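Local coordinates for protein serine protease inhibitor (PDB 2PEF) that probably inhibits serine proteases as a member of the serpin family, captured here in the latent state, at residues M1-D6 and N71-T76; E195-E200 and A261-F266; Y270-N275 and V310-F315. All blocks are in the same frame, centred on the assembly; numbering follows the deposited sequence.

Contact 1 of 3, residues M1-D6 and N71-T76; sequences MEKNID and NKYLYT
E2 and K72 bring the irregular lead M1-D6 closest to helix 67-80, their CA atoms 5.1 Å apart. Beside them the K3 amide N donates to T76 OG1 over 2.9 Å, nearly straight at 167°. That hydroxyl passes its own proton to K72 O at 2.7 Å, from the face of the carbonyl plane opposite to T76 N, which fixes its rotation. M1 O accepts a CA-H...O contact from K72 CA.

In the serpin fold this lays the approach to helix A (7-22) across helix D (67-80). D6, the N-cap of helix 7-22, bonds F9 N through OD1, while its OD2 accepts from Y73 OH at 2.7 Å on the syn side of the carboxylate. K3 CG, anti to the backbone N (chi1 -172°), starts the chain toward the Y73 ring, where CD lies over one face, 3.8 Å from the centroid, with N4 O at the edge. A phenylalanine at Y73 would probably leave D6 OD2 without its donor, the carboxylate then held through OD1 and F9 N. Farther out, E2 CG meets the Y75 ring edge at CE2 (3.6 Å), and the E2 carboxylate continues to a salt bridge with K79.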
ATOM      1  N   MET A   1     -11.808 -18.188  13.753  1.00 17.10           N
ATOM      2  CA  MET A   1     -11.275 -17.436  12.578  0.50 16.91           C
ATOM      3  C   MET A   1     -10.418 -16.251  13.007  1.00 16.41           C
ATOM      4  O   MET A   1      -9.527 -15.821  12.274  1.00 17.31           O
ATOM      5  CB  MET A   1     -12.414 -16.935  11.687  0.50 17.25           C
ATOM      6  CG  MET A   1     -12.930 -17.950  10.680  0.50 16.96           C
ATOM      7  SD  MET A   1     -13.776 -17.165   9.291  0.50 18.61           S
ATOM      8  CE  MET A   1     -15.328 -16.671  10.044  0.50 18.53           C
ATOM      9  N   GLU A   2     -10.697 -15.723  14.195  1.00 15.12           N
ATOM     10  CA  GLU A   2      -9.993 -14.542  14.686  1.00 15.13           C
ATOM     11  C   GLU A   2      -8.683 -14.880  15.386  1.00 14.79           C
ATOM     12  O   GLU A   2      -8.499 -15.991  15.884  1.00 15.52           O
ATOM     13  CB  GLU A   2     -10.892 -13.725  15.617  1.00 14.48           C
ATOM     14  CG  GLU A   2     -12.103 -13.106  14.915  1.00 15.49           C
ATOM     15  CD  GLU A   2     -13.045 -12.406  15.871  1.00 16.45           C
ATOM     16  OE1 GLU A   2     -12.776 -12.421  17.089  1.00 22.99           O
ATOM     17  OE2 GLU A   2     -14.063 -11.849  15.408  1.00 19.43           O
ATOM     18  N   LYS A   3      -7.768 -13.915  15.384  1.00 14.60           N
ATOM     19  CA  LYS A   3      -6.545 -13.976  16.174  1.00 15.12           C
ATOM     20  C   LYS A   3      -6.183 -12.551  16.543  1.00 14.79           C
ATOM     21  O   LYS A   3      -5.953 -11.706  15.668  1.00 15.61           O
ATOM     22  CB  LYS A   3      -5.406 -14.648  15.402  1.00 14.77           C
ATOM     23  CG  LYS A   3      -4.158 -14.919  16.234  1.00 15.28           C
ATOM     24  CD  LYS A   3      -3.139 -15.738  15.453  1.00 15.51           C
ATOM     25  CE  LYS A   3      -1.916 -16.065  16.297  1.00 15.86           C
ATOM     26  NZ  LYS A   3      -2.184 -17.111  17.323  1.00 14.50           N
ATOM     27  N   ASN A   4      -6.151 -12.289  17.845  1.00 15.89           N
ATOM     28  CA  ASN A   4      -5.970 -10.941  18.354  1.00 16.00           C
ATOM     29  C   ASN A   4      -4.676 -10.323  17.857  1.00 15.83           C
ATOM     30  O   ASN A   4      -3.618 -10.959  17.895  1.00 15.42           O
ATOM     31  CB  ASN A   4      -6.032 -10.936  19.885  1.00 16.99           C
ATOM     32  CG  ASN A   4      -7.378 -11.416  20.421  1.00 19.38           C
ATOM     33  OD1 ASN A   4      -7.461 -11.951  21.524  1.00 22.59           O
ATOM     34  ND2 ASN A   4      -8.436 -11.227  19.633  1.00 20.92           N
ATOM     35  N   ILE A   5      -4.772  -9.093  17.360  1.00 14.66           N
ATOM     36  CA  ILE A   5      -3.593  -8.361  16.922  1.00 15.48           C
ATOM     37  C   ILE A   5      -2.671  -8.207  18.125  1.00 15.38           C
ATOM     38  O   ILE A   5      -3.078  -7.695  19.172  1.00 15.66           O
ATOM     39  CB  ILE A   5      -3.945  -6.982  16.302  1.00 16.68           C
ATOM     40  CG1 ILE A   5      -5.006  -7.122  15.191  1.00 17.79           C
ATOM     41  CG2 ILE A   5      -2.688  -6.271  15.800  1.00 18.61           C
ATOM     42  CD1 ILE A   5      -4.633  -8.055  14.031  1.00 19.50           C
ATOM     43  N   ASP A   6      -1.446  -8.699  17.968  1.00 14.11           N
ATOM     44  CA  ASP A   6      -0.462  -8.744  19.042  1.00 14.12           C
ATOM     45  C   ASP A   6       0.862  -8.141  18.581  1.00 14.02           C
ATOM     46  O   ASP A   6       0.988  -7.715  17.429  1.00 13.79           O
ATOM     47  CB  ASP A   6      -0.264 -10.191  19.526  1.00 14.09           C
ATOM     48  CG  ASP A   6       0.137 -11.154  18.403  1.00 15.88           C
ATOM     49  OD1 ASP A   6       0.512 -10.706  17.298  1.00 16.44           O
ATOM     50  OD2 ASP A   6       0.082 -12.382  18.632  1.00 16.67           O
ATOM     51  N   ASN A  71      -3.666 -15.616   7.914  1.00 14.25           N
ATOM     52  CA  ASN A  71      -5.077 -15.518   7.535  1.00 15.14           C
ATOM     53  C   ASN A  71      -5.924 -14.999   8.690  1.00 15.00           C
ATOM     54  O   ASN A  71      -6.735 -14.085   8.515  1.00 15.49           O
ATOM     55  CB  ASN A  71      -5.631 -16.881   7.095  1.00 14.29           C
ATOM     56  CG  ASN A  71      -5.115 -17.324   5.744  1.00 15.49           C
ATOM     57  OD1 ASN A  71      -4.554 -16.537   4.979  1.00 17.32           O
ATOM     58  ND2 ASN A  71      -5.293 -18.607   5.444  1.00 13.73           N
ATOM     59  N   LYS A  72      -5.732 -15.596   9.867  1.00 14.78           N
ATOM     60  CA  LYS A  72      -6.480 -15.199  11.057  1.00 15.39           C
ATOM     61  C   LYS A  72      -6.156 -13.757  11.442  1.00 14.80           C
ATOM     62  O   LYS A  72      -7.057 -12.965  11.722  1.00 16.44           O
ATOM     63  CB  LYS A  72      -6.187 -16.149  12.221  1.00 14.27           C
ATOM     64  CG  LYS A  72      -6.622 -17.578  11.962  1.00 15.28           C
ATOM     65  CD  LYS A  72      -6.633 -18.399  13.239  1.00 18.49           C
ATOM     66  CE  LYS A  72      -7.086 -19.825  12.969  1.00 22.88           C
ATOM     67  NZ  LYS A  72      -6.027 -20.638  12.308  1.00 28.72           N
ATOM     68  N   TYR A  73      -4.867 -13.425  11.440  1.00 14.52           N
ATOM     69  CA  TYR A  73      -4.414 -12.070  11.753  1.00 14.66           C
ATOM     70  C   TYR A  73      -5.017 -11.029  10.811  1.00 14.50           C
ATOM     71  O   TYR A  73      -5.524  -9.993  11.249  1.00 15.26           O
ATOM     72  CB  TYR A  73      -2.891 -11.983  11.651  1.00 14.60           C
ATOM     73  CG  TYR A  73      -2.098 -12.390  12.873  1.00 14.72           C
ATOM     74  CD1 TYR A  73      -0.982 -13.222  12.743  1.00 13.68           C
ATOM     75  CD2 TYR A  73      -2.431 -11.932  14.148  1.00 15.99           C
ATOM     76  CE1 TYR A  73      -0.227 -13.589  13.847  1.00 15.12           C
ATOM     77  CE2 TYR A  73      -1.678 -12.298  15.263  1.00 14.78           C
ATOM     78  CZ  TYR A  73      -0.576 -13.123  15.100  1.00 14.75           C
ATOM     79  OH  TYR A  73       0.177 -13.495  16.189  1.00 17.25           O
ATOM     80  N   LEU A  74      -4.947 -11.301   9.510  1.00 14.91           N
ATOM     81  CA  LEU A  74      -5.401 -10.342   8.509  1.00 14.30           C
ATOM     82  C   LEU A  74      -6.918 -10.192   8.519  1.00 14.33           C
ATOM     83  O   LEU A  74      -7.438  -9.078   8.415  1.00 15.02           O
ATOM     84  CB  LEU A  74      -4.886 -10.717   7.118  1.00 14.55           C
ATOM     85  CG  LEU A  74      -3.385 -10.496   6.908  1.00 17.27           C
ATOM     86  CD1 LEU A  74      -2.969 -10.980   5.539  1.00 17.75           C
ATOM     87  CD2 LEU A  74      -2.998  -9.028   7.099  1.00 14.50           C
ATOM     88  N   TYR A  75      -7.620 -11.313   8.665  1.00 13.46           N
ATOM     89  CA  TYR A  75      -9.063 -11.283   8.840  1.00 14.13           C
ATOM     90  C   TYR A  75      -9.440 -10.397  10.028  1.00 13.01           C
ATOM     91  O   TYR A  75     -10.334  -9.567   9.925  1.00 12.89           O
ATOM     92  CB  TYR A  75      -9.617 -12.704   9.020  1.00 14.25           C
ATOM     93  CG  TYR A  75     -11.033 -12.754   9.536  1.00 15.89           C
ATOM     94  CD1 TYR A  75     -12.112 -12.510   8.687  1.00 14.35           C
ATOM     95  CD2 TYR A  75     -11.297 -13.053  10.872  1.00 19.81           C
ATOM     96  CE1 TYR A  75     -13.417 -12.556   9.155  1.00 15.51           C
ATOM     97  CE2 TYR A  75     -12.602 -13.098  11.352  1.00 18.10           C
ATOM     98  CZ  TYR A  75     -13.653 -12.851  10.489  1.00 18.61           C
ATOM     99  OH  TYR A  75     -14.938 -12.896  10.973  1.00 19.82           O
ATOM    100  N   THR A  76      -8.737 -10.563  11.143  1.00 13.69           N
ATOM    101  CA  THR A  76      -9.027  -9.802  12.355  1.00 13.57           C
ATOM    102  C   THR A  76      -8.645  -8.332  12.179  1.00 13.75           C
ATOM    103  O   THR A  76      -9.388  -7.432  12.592  1.00 14.45           O
ATOM    104  CB  THR A  76      -8.300 -10.402  13.568  1.00 13.35           C
ATOM    105  OG1 THR A  76      -8.553 -11.814  13.618  1.00 14.98           O
ATOM    106  CG2 THR A  76      -8.777  -9.751  14.859  1.00 16.44           C
TER

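Contact 2 of 3, residues E195-E200 and A261-F266; sequences EFMNSE and ASLPKF
M197 and L263 form the central hydrogen-bonded pair of this antiparallel contact: M197 N to L263 O is short at 2.7 Å but bent (144°), and the return bond from L263 N to M197 O measures 2.9 Å. S199 and A261 repeat the pattern with two bonds, and K265 N reaches E195 O one step beyond the last strand pair. The segment axes approach to 4.3 Å with their directions 153° apart. At the non-hydrogen-bonded pairs the backbones come nearer, F196 and P264 having CA atoms 4.1 Å apart, and CA-H...O contacts such as S262 CA to M197 O (3.3 Å) fill in between the amide bonds.

By strand order this is the pairing of strands 3 and 2 of serpin sheet C; strand 179-185 flanks 191-201 on its other side, where F196 bonds H180 through the backbone and N198 OD1 accepts from H180 NE2.

The CH-pi contact lies on the sheet face that carries F196, N198, S262 and P264. With F196 CG anti to the carbonyl carbon, the ring meets P264 CB 3.7 Å from its centroid, over the face but displaced toward the rim, while S262 OG lies at the ring edge near CD2.

Charge is concentrated at the end where strand 255-273 is interrupted. E195 and K265 run side by side, and K265 NZ meets E195 OE1 at 2.9 Å from above the carboxylate plane, 52° out of it. E320 gives the ammonium a second salt bridge. The K265 chain crosses M197 at about a right angle, its CG 3.6 Å from M197 SD.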
ATOM      1  N   GLU A 195       0.280  25.830  -2.925  1.00 11.37           N
ATOM      2  CA  GLU A 195      -0.356  26.139  -1.657  1.00 12.35           C
ATOM      3  C   GLU A 195       0.216  25.284  -0.533  1.00 11.76           C
ATOM      4  O   GLU A 195       0.303  24.058  -0.648  1.00 11.83           O
ATOM      5  CB  GLU A 195      -1.873  25.978  -1.756  1.00 12.25           C
ATOM      6  CG  GLU A 195      -2.563  27.159  -2.431  1.00 13.96           C
ATOM      7  CD  GLU A 195      -4.079  27.107  -2.320  1.00 14.66           C
ATOM      8  OE1 GLU A 195      -4.682  26.102  -2.754  1.00 17.84           O
ATOM      9  OE2 GLU A 195      -4.672  28.081  -1.806  1.00 17.66           O
ATOM     10  N   PHE A 196       0.625  25.957   0.539  1.00 11.09           N
ATOM     11  CA  PHE A 196       1.134  25.307   1.734  1.00 11.44           C
ATOM     12  C   PHE A 196       0.181  25.550   2.894  1.00 11.82           C
ATOM     13  O   PHE A 196      -0.439  26.608   2.993  1.00 12.72           O
ATOM     14  CB  PHE A 196       2.537  25.810   2.066  1.00 10.67           C
ATOM     15  CG  PHE A 196       3.627  25.076   1.341  1.00 14.03           C
ATOM     16  CD1 PHE A 196       3.859  25.303  -0.013  1.00 15.40           C
ATOM     17  CD2 PHE A 196       4.422  24.159   2.013  1.00 10.82           C
ATOM     18  CE1 PHE A 196       4.875  24.622  -0.688  1.00 14.09           C
ATOM     19  CE2 PHE A 196       5.447  23.469   1.346  1.00 13.93           C
ATOM     20  CZ  PHE A 196       5.670  23.705  -0.005  1.00 13.80           C
ATOM     21  N   MET A 197       0.056  24.554   3.757  1.00 10.85           N
ATOM     22  CA  MET A 197      -0.975  24.567   4.784  1.00 11.55           C
ATOM     23  C   MET A 197      -0.349  24.565   6.177  1.00 11.95           C
ATOM     24  O   MET A 197       0.382  23.639   6.540  1.00 12.55           O
ATOM     25  CB  MET A 197      -1.918  23.374   4.600  1.00 11.35           C
ATOM     26  CG  MET A 197      -2.446  23.187   3.172  1.00  9.83           C
ATOM     27  SD  MET A 197      -3.683  21.882   3.005  1.00 11.68           S
ATOM     28  CE  MET A 197      -2.719  20.410   3.347  1.00 12.21           C
ATOM     29  N   ASN A 198      -0.646  25.617   6.938  1.00 11.48           N
ATOM     30  CA  ASN A 198      -0.086  25.833   8.271  1.00 10.90           C
ATOM     31  C   ASN A 198      -0.998  25.305   9.361  1.00 10.75           C
ATOM     32  O   ASN A 198      -2.212  25.536   9.331  1.00 11.42           O
ATOM     33  CB  ASN A 198       0.124  27.326   8.527  1.00 11.58           C
ATOM     34  CG  ASN A 198       1.222  27.930   7.674  1.00 14.78           C
ATOM     35  OD1 ASN A 198       2.089  27.231   7.155  1.00 14.94           O
ATOM     36  ND2 ASN A 198       1.193  29.254   7.542  1.00 19.05           N
ATOM     37  N   SER A 199      -0.403  24.620  10.332  1.00 10.55           N
ATOM     38  CA  SER A 199      -1.137  24.133  11.493  1.00 11.12           C
ATOM     39  C   SER A 199      -0.270  24.102  12.744  1.00 11.28           C
ATOM     40  O   SER A 199       0.959  24.206  12.675  1.00 11.79           O
ATOM     41  CB  SER A 199      -1.684  22.730  11.225  1.00 11.39           C
ATOM     42  OG  SER A 199      -0.622  21.822  10.989  1.00 10.31           O
ATOM     43  N   GLU A 200      -0.930  23.974  13.891  1.00 11.75           N
ATOM     44  CA  GLU A 200      -0.250  23.645  15.127  1.00 12.19           C
ATOM     45  C   GLU A 200      -0.478  22.177  15.397  1.00 12.13           C
ATOM     46  O   GLU A 200      -1.621  21.717  15.456  1.00 13.10           O
ATOM     47  CB  GLU A 200      -0.799  24.457  16.293  1.00 12.33           C
ATOM     48  CG  GLU A 200      -0.367  25.899  16.302  1.00 13.67           C
ATOM     49  CD  GLU A 200      -1.112  26.715  17.331  1.00 16.56           C
ATOM     50  OE1 GLU A 200      -1.804  26.121  18.193  1.00 15.03           O
ATOM     51  OE2 GLU A 200      -1.001  27.955  17.276  1.00 14.72           O
ATOM     52  N   ALA A 261       3.623  23.512  12.110  1.00 12.21           N
ATOM     53  CA  ALA A 261       3.755  22.596  10.975  1.00 12.26           C
ATOM     54  C   ALA A 261       3.318  23.230   9.664  1.00 12.86           C
ATOM     55  O   ALA A 261       2.415  24.067   9.636  1.00 12.15           O
ATOM     56  CB  ALA A 261       2.962  21.324  11.231  1.00 13.09           C
ATOM     57  N   SER A 262       3.979  22.825   8.586  1.00 13.04           N
ATOM     58  CA  SER A 262       3.633  23.272   7.246  1.00 14.71           C
ATOM     59  C   SER A 262       3.634  22.077   6.301  1.00 14.50           C
ATOM     60  O   SER A 262       4.619  21.338   6.221  1.00 16.30           O
ATOM     61  CB  SER A 262       4.606  24.351   6.770  1.00 15.17           C
ATOM     62  OG  SER A 262       4.447  24.617   5.388  1.00 21.16           O
ATOM     63  N   LEU A 263       2.520  21.905   5.596  1.00 13.26           N
ATOM     64  CA  LEU A 263       2.338  20.787   4.685  0.50 12.14           C
ATOM     65  C   LEU A 263       1.831  21.295   3.339  1.00 12.58           C
ATOM     66  O   LEU A 263       0.830  22.007   3.278  1.00 11.61           O
ATOM     67  CB  LEU A 263       1.341  19.783   5.275  0.50 12.53           C
ATOM     68  CG  LEU A 263       1.073  18.477   4.525  0.50  9.35           C
ATOM     69  CD1 LEU A 263       2.324  17.598   4.500  0.50  5.43           C
ATOM     70  CD2 LEU A 263      -0.089  17.734   5.168  0.50  9.37           C
ATOM     71  N   PRO A 264       2.530  20.944   2.242  1.00 12.26           N
ATOM     72  CA  PRO A 264       1.973  21.388   0.966  1.00 11.38           C
ATOM     73  C   PRO A 264       0.757  20.557   0.591  1.00 11.45           C
ATOM     74  O   PRO A 264       0.671  19.385   0.961  1.00 12.57           O
ATOM     75  CB  PRO A 264       3.096  21.089  -0.032  1.00 12.52           C
ATOM     76  CG  PRO A 264       3.839  19.937   0.583  1.00 14.28           C
ATOM     77  CD  PRO A 264       3.784  20.184   2.066  1.00 13.11           C
ATOM     78  N   LYS A 265      -0.173  21.153  -0.146  1.00 11.19           N
ATOM     79  CA  LYS A 265      -1.175  20.355  -0.840  1.00 11.08           C
ATOM     80  C   LYS A 265      -0.424  19.547  -1.892  1.00 10.98           C
ATOM     81  O   LYS A 265       0.445  20.083  -2.594  1.00 12.62           O
ATOM     82  CB  LYS A 265      -2.219  21.246  -1.501  1.00 11.87           C
ATOM     83  CG  LYS A 265      -3.057  22.040  -0.521  1.00 13.10           C
ATOM     84  CD  LYS A 265      -4.259  22.676  -1.202  1.00 15.33           C
ATOM     85  CE  LYS A 265      -4.980  23.625  -0.259  1.00 16.26           C
ATOM     86  NZ  LYS A 265      -6.078  24.369  -0.945  1.00 15.49           N
ATOM     87  N   PHE A 266      -0.725  18.258  -1.995  1.00 10.11           N
ATOM     88  CA  PHE A 266      -0.097  17.445  -3.041  1.00  8.89           C
ATOM     89  C   PHE A 266      -0.990  16.328  -3.546  1.00  9.12           C
ATOM     90  O   PHE A 266      -1.854  15.834  -2.823  1.00  9.57           O
ATOM     91  CB  PHE A 266       1.297  16.933  -2.625  1.00  9.87           C
ATOM     92  CG  PHE A 266       1.289  15.929  -1.501  1.00 10.06           C
ATOM     93  CD1 PHE A 266       1.195  14.568  -1.772  1.00 10.77           C
ATOM     94  CD2 PHE A 266       1.405  16.342  -0.177  1.00  9.49           C
ATOM     95  CE1 PHE A 266       1.198  13.628  -0.743  1.00  8.19           C
ATOM     96  CE2 PHE A 266       1.409  15.403   0.864  1.00  9.22           C
ATOM     97  CZ  PHE A 266       1.309  14.046   0.576  1.00  7.12           C
TER

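Contact 3 of 3, residues Y270-N275 and V310-F315; sequences YTIKMN and VLHKTF
I272 and H312 pair across the two antiparallel strands through mutual amide bonds, and the face carrying Y270, I272, H312 and T314 is the tightly packed one. Above H312, the extended M274 chain lays its CE over the imidazole, 3.8 Å from the ring centroid and 22° off the normal. The ring is carried there with CG anti to the backbone N (chi1 -158°). I272 CG2 approaches H312 CB to 3.8 Å, and at the next hydrogen-bonded pair Y270 CB lies 3.4 Å from T314 OG1. The hydroxyls of Y270 and T314 bond onward to S24 O and L32 O.

The opposite face, with T271, K273, L311 and K313, is looser and more accessible to solvent. L311 CD1 lies 3.9 Å from I272 O. K273 leads away to a salt bridge with E309, while K313 NZ bonds K147 O.

At the end of the strand, M274 N bonds V310 O at 2.8 Å (177°). N275, opening helix 275-280, then uses its side chain in place of backbone: OD1 accepts from V310 N at 2.9 Å, in the carbonyl plane. These are serpin strands 6 and 5 of sheet A, with 322-331, the inserted reactive-centre strand of the latent form, on the far side of 310-315.

H312 NE2 has a weak hydrogen bond to S34 O, whereas ND1 is buried without a polar partner beneath the M274 methyl. The pattern is consistent with a neutral imidazole carrying its proton on NE2, and burial would probably disfavour a second proton.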
ATOM      1  N   TYR A 270       1.254   6.606  -8.571  1.00 12.66           N
ATOM      2  CA  TYR A 270       2.476   5.803  -8.635  1.00 13.26           C
ATOM      3  C   TYR A 270       2.160   4.378  -9.053  1.00 15.08           C
ATOM      4  O   TYR A 270       1.172   3.790  -8.609  1.00 14.86           O
ATOM      5  CB  TYR A 270       3.190   5.805  -7.278  1.00 14.47           C
ATOM      6  CG  TYR A 270       4.609   5.263  -7.274  1.00 15.51           C
ATOM      7  CD1 TYR A 270       5.616   5.865  -8.033  1.00 15.43           C
ATOM      8  CD2 TYR A 270       4.955   4.175  -6.471  1.00 15.34           C
ATOM      9  CE1 TYR A 270       6.921   5.383  -8.008  1.00 16.60           C
ATOM     10  CE2 TYR A 270       6.261   3.686  -6.439  1.00 18.23           C
ATOM     11  CZ  TYR A 270       7.235   4.294  -7.212  1.00 16.97           C
ATOM     12  OH  TYR A 270       8.527   3.818  -7.183  1.00 20.89           O
ATOM     13  N   THR A 271       3.013   3.838  -9.917  1.00 15.23           N
ATOM     14  CA  THR A 271       2.884   2.462 -10.364  0.50 15.50           C
ATOM     15  C   THR A 271       4.241   1.767 -10.271  1.00 16.15           C
ATOM     16  O   THR A 271       5.245   2.287 -10.741  1.00 16.47           O
ATOM     17  CB  THR A 271       2.306   2.395 -11.796  0.50 15.81           C
ATOM     18  OG1 THR A 271       1.023   3.038 -11.810  0.50 13.06           O
ATOM     19  CG2 THR A 271       2.142   0.953 -12.258  0.50 12.42           C
ATOM     20  N   ILE A 272       4.257   0.592  -9.645  1.00 17.62           N
ATOM     21  CA  ILE A 272       5.498  -0.163  -9.494  1.00 17.03           C
ATOM     22  C   ILE A 272       5.289  -1.675  -9.640  1.00 17.51           C
ATOM     23  O   ILE A 272       4.300  -2.226  -9.155  1.00 18.14           O
ATOM     24  CB  ILE A 272       6.231   0.191  -8.162  1.00 18.38           C
ATOM     25  CG1 ILE A 272       7.649  -0.389  -8.144  1.00 21.66           C
ATOM     26  CG2 ILE A 272       5.413  -0.229  -6.923  1.00 16.48           C
ATOM     27  CD1 ILE A 272       8.609   0.362  -7.241  1.00 28.01           C
ATOM     28  N   LYS A 273       6.224  -2.321 -10.333  1.00 17.56           N
ATOM     29  CA  LYS A 273       6.277  -3.775 -10.416  1.00 18.25           C
ATOM     30  C   LYS A 273       7.076  -4.283  -9.219  1.00 17.46           C
ATOM     31  O   LYS A 273       8.205  -3.841  -8.985  1.00 16.34           O
ATOM     32  CB  LYS A 273       6.924  -4.197 -11.735  1.00 17.59           C
ATOM     33  CG  LYS A 273       6.951  -5.697 -11.993  1.00 22.46           C
ATOM     34  CD  LYS A 273       7.482  -5.984 -13.385  1.00 21.37           C
ATOM     35  CE  LYS A 273       7.935  -7.424 -13.519  1.00 24.31           C
ATOM     36  NZ  LYS A 273       8.325  -7.764 -14.915  1.00 24.70           N
ATOM     37  N   MET A 274       6.480  -5.193  -8.451  1.00 18.42           N
ATOM     38  CA  MET A 274       7.062  -5.619  -7.176  1.00 18.43           C
ATOM     39  C   MET A 274       7.866  -6.925  -7.219  1.00 19.36           C
ATOM     40  O   MET A 274       8.366  -7.376  -6.189  1.00 19.54           O
ATOM     41  CB  MET A 274       5.971  -5.686  -6.100  1.00 19.09           C
ATOM     42  CG  MET A 274       5.636  -4.324  -5.516  1.00 17.15           C
ATOM     43  SD  MET A 274       4.266  -4.374  -4.358  1.00 19.46           S
ATOM     44  CE  MET A 274       4.460  -2.770  -3.595  1.00 21.40           C
ATOM     45  N   ASN A 275       8.002  -7.511  -8.405  1.00 19.39           N
ATOM     46  CA  ASN A 275       8.706  -8.785  -8.571  1.00 19.19           C
ATOM     47  C   ASN A 275      10.075  -8.844  -7.889  1.00 20.22           C
ATOM     48  O   ASN A 275      10.308  -9.712  -7.047  1.00 20.84           O
ATOM     49  CB  ASN A 275       8.849  -9.135 -10.054  1.00 19.53           C
ATOM     50  CG  ASN A 275       7.535  -9.532 -10.690  1.00 19.42           C
ATOM     51  OD1 ASN A 275       6.484  -8.952 -10.401  1.00 21.64           O
ATOM     52  ND2 ASN A 275       7.589 -10.523 -11.572  1.00 19.67           N
ATOM     53  N   VAL A 310       3.628  -8.944 -10.209  1.00 12.37           N
ATOM     54  CA  VAL A 310       2.887  -8.335  -9.113  1.00 13.15           C
ATOM     55  C   VAL A 310       2.945  -6.829  -9.352  1.00 13.14           C
ATOM     56  O   VAL A 310       4.024  -6.227  -9.324  1.00 13.47           O
ATOM     57  CB  VAL A 310       3.472  -8.713  -7.729  1.00 11.94           C
ATOM     58  CG1 VAL A 310       2.723  -7.992  -6.611  1.00 14.04           C
ATOM     59  CG2 VAL A 310       3.406 -10.221  -7.515  1.00 15.16           C
ATOM     60  N   LEU A 311       1.784  -6.238  -9.618  1.00 12.63           N
ATOM     61  CA  LEU A 311       1.692  -4.820  -9.956  1.00 13.40           C
ATOM     62  C   LEU A 311       0.977  -4.051  -8.854  1.00 13.39           C
ATOM     63  O   LEU A 311      -0.015  -4.521  -8.303  1.00 13.26           O
ATOM     64  CB  LEU A 311       0.970  -4.635 -11.293  1.00 13.15           C
ATOM     65  CG  LEU A 311       0.948  -3.254 -11.964  1.00 15.28           C
ATOM     66  CD1 LEU A 311       2.331  -2.847 -12.462  1.00 17.18           C
ATOM     67  CD2 LEU A 311      -0.059  -3.236 -13.108  1.00 14.66           C
ATOM     68  N   HIS A 312       1.497  -2.863  -8.553  1.00 12.12           N
ATOM     69  CA  HIS A 312       0.976  -2.001  -7.506  1.00 12.25           C
ATOM     70  C   HIS A 312       0.703  -0.622  -8.100  1.00 12.00           C
ATOM     71  O   HIS A 312       1.579  -0.044  -8.732  1.00 12.97           O
ATOM     72  CB  HIS A 312       2.006  -1.890  -6.376  1.00 13.41           C
ATOM     73  CG  HIS A 312       1.424  -1.481  -5.059  1.00 11.84           C
ATOM     74  ND1 HIS A 312       1.768  -0.314  -4.413  1.00 15.89           N
ATOM     75  CD2 HIS A 312       0.525  -2.098  -4.261  1.00  9.25           C
ATOM     76  CE1 HIS A 312       1.102  -0.233  -3.274  1.00 10.58           C
ATOM     77  NE2 HIS A 312       0.340  -1.302  -3.159  1.00 17.14           N
ATOM     78  N   LYS A 313      -0.517  -0.119  -7.909  1.00 10.93           N
ATOM     79  CA  LYS A 313      -0.903   1.222  -8.356  1.00 11.37           C
ATOM     80  C   LYS A 313      -1.469   1.980  -7.174  1.00 11.36           C
ATOM     81  O   LYS A 313      -2.309   1.459  -6.441  1.00 10.37           O
ATOM     82  CB  LYS A 313      -1.962   1.166  -9.459  1.00 12.01           C
ATOM     83  CG  LYS A 313      -1.466   0.727 -10.820  1.00 15.84           C
ATOM     84  CD  LYS A 313      -2.497   1.025 -11.921  1.00 13.57           C
ATOM     85  CE  LYS A 313      -2.715   2.524 -12.124  1.00 21.25           C
ATOM     86  NZ  LYS A 313      -3.452   2.823 -13.389  1.00 25.50           N
ATOM     87  N   THR A 314      -1.018   3.216  -6.989  1.00 10.90           N
ATOM     88  CA  THR A 314      -1.489   4.024  -5.874  1.00 11.40           C
ATOM     89  C   THR A 314      -1.821   5.443  -6.307  1.00 10.83           C
ATOM     90  O   THR A 314      -1.374   5.908  -7.354  1.00 10.32           O
ATOM     91  CB  THR A 314      -0.455   4.101  -4.748  1.00 12.39           C
ATOM     92  OG1 THR A 314       0.779   4.591  -5.285  1.00 12.45           O
ATOM     93  CG2 THR A 314      -0.231   2.728  -4.116  1.00 14.33           C
ATOM     94  N   PHE A 315      -2.605   6.118  -5.471  1.00 10.62           N
ATOM     95  CA  PHE A 315      -3.007   7.498  -5.684  1.00 10.59           C
ATOM     96  C   PHE A 315      -3.167   8.156  -4.320  1.00 11.22           C
ATOM     97  O   PHE A 315      -3.615   7.514  -3.370  1.00 11.75           O
ATOM     98  CB  PHE A 315      -4.340   7.552  -6.442  1.00 11.14           C
ATOM     99  CG  PHE A 315      -4.996   8.904  -6.424  1.00 11.81           C
ATOM    100  CD1 PHE A 315      -4.719   9.843  -7.414  1.00 15.66           C
ATOM    101  CD2 PHE A 315      -5.889   9.243  -5.411  1.00 10.95           C
ATOM    102  CE1 PHE A 315      -5.320  11.098  -7.392  1.00 11.66           C
ATOM    103  CE2 PHE A 315      -6.500  10.498  -5.383  1.00 13.47           C
ATOM    104  CZ  PHE A 315      -6.212  11.426  -6.375  1.00 13.72           C
TER

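Contact 1 is a surface contact between a loop and a helix, whereas contacts 2 and 3 are partly buried strand pairings. The latter two share strand 255-273, which passes from sheet C in contact 2 to the sheet A pairing that contact 3 continues; their centres are nevertheless 28 Å apart. Contact 3 lies nearest the middle of the chain, about 9 Å from its centre, against 19 Å for contact 1 and 24 Å for contact 2. The chemistry follows: contact 1 relies on side-chain oxygens to tie down an irregular backbone, while amide pairs carry the other two. Contact 2 adds an internal salt bridge, whereas contact 3 sends its lysines to partners outside and buries a histidine.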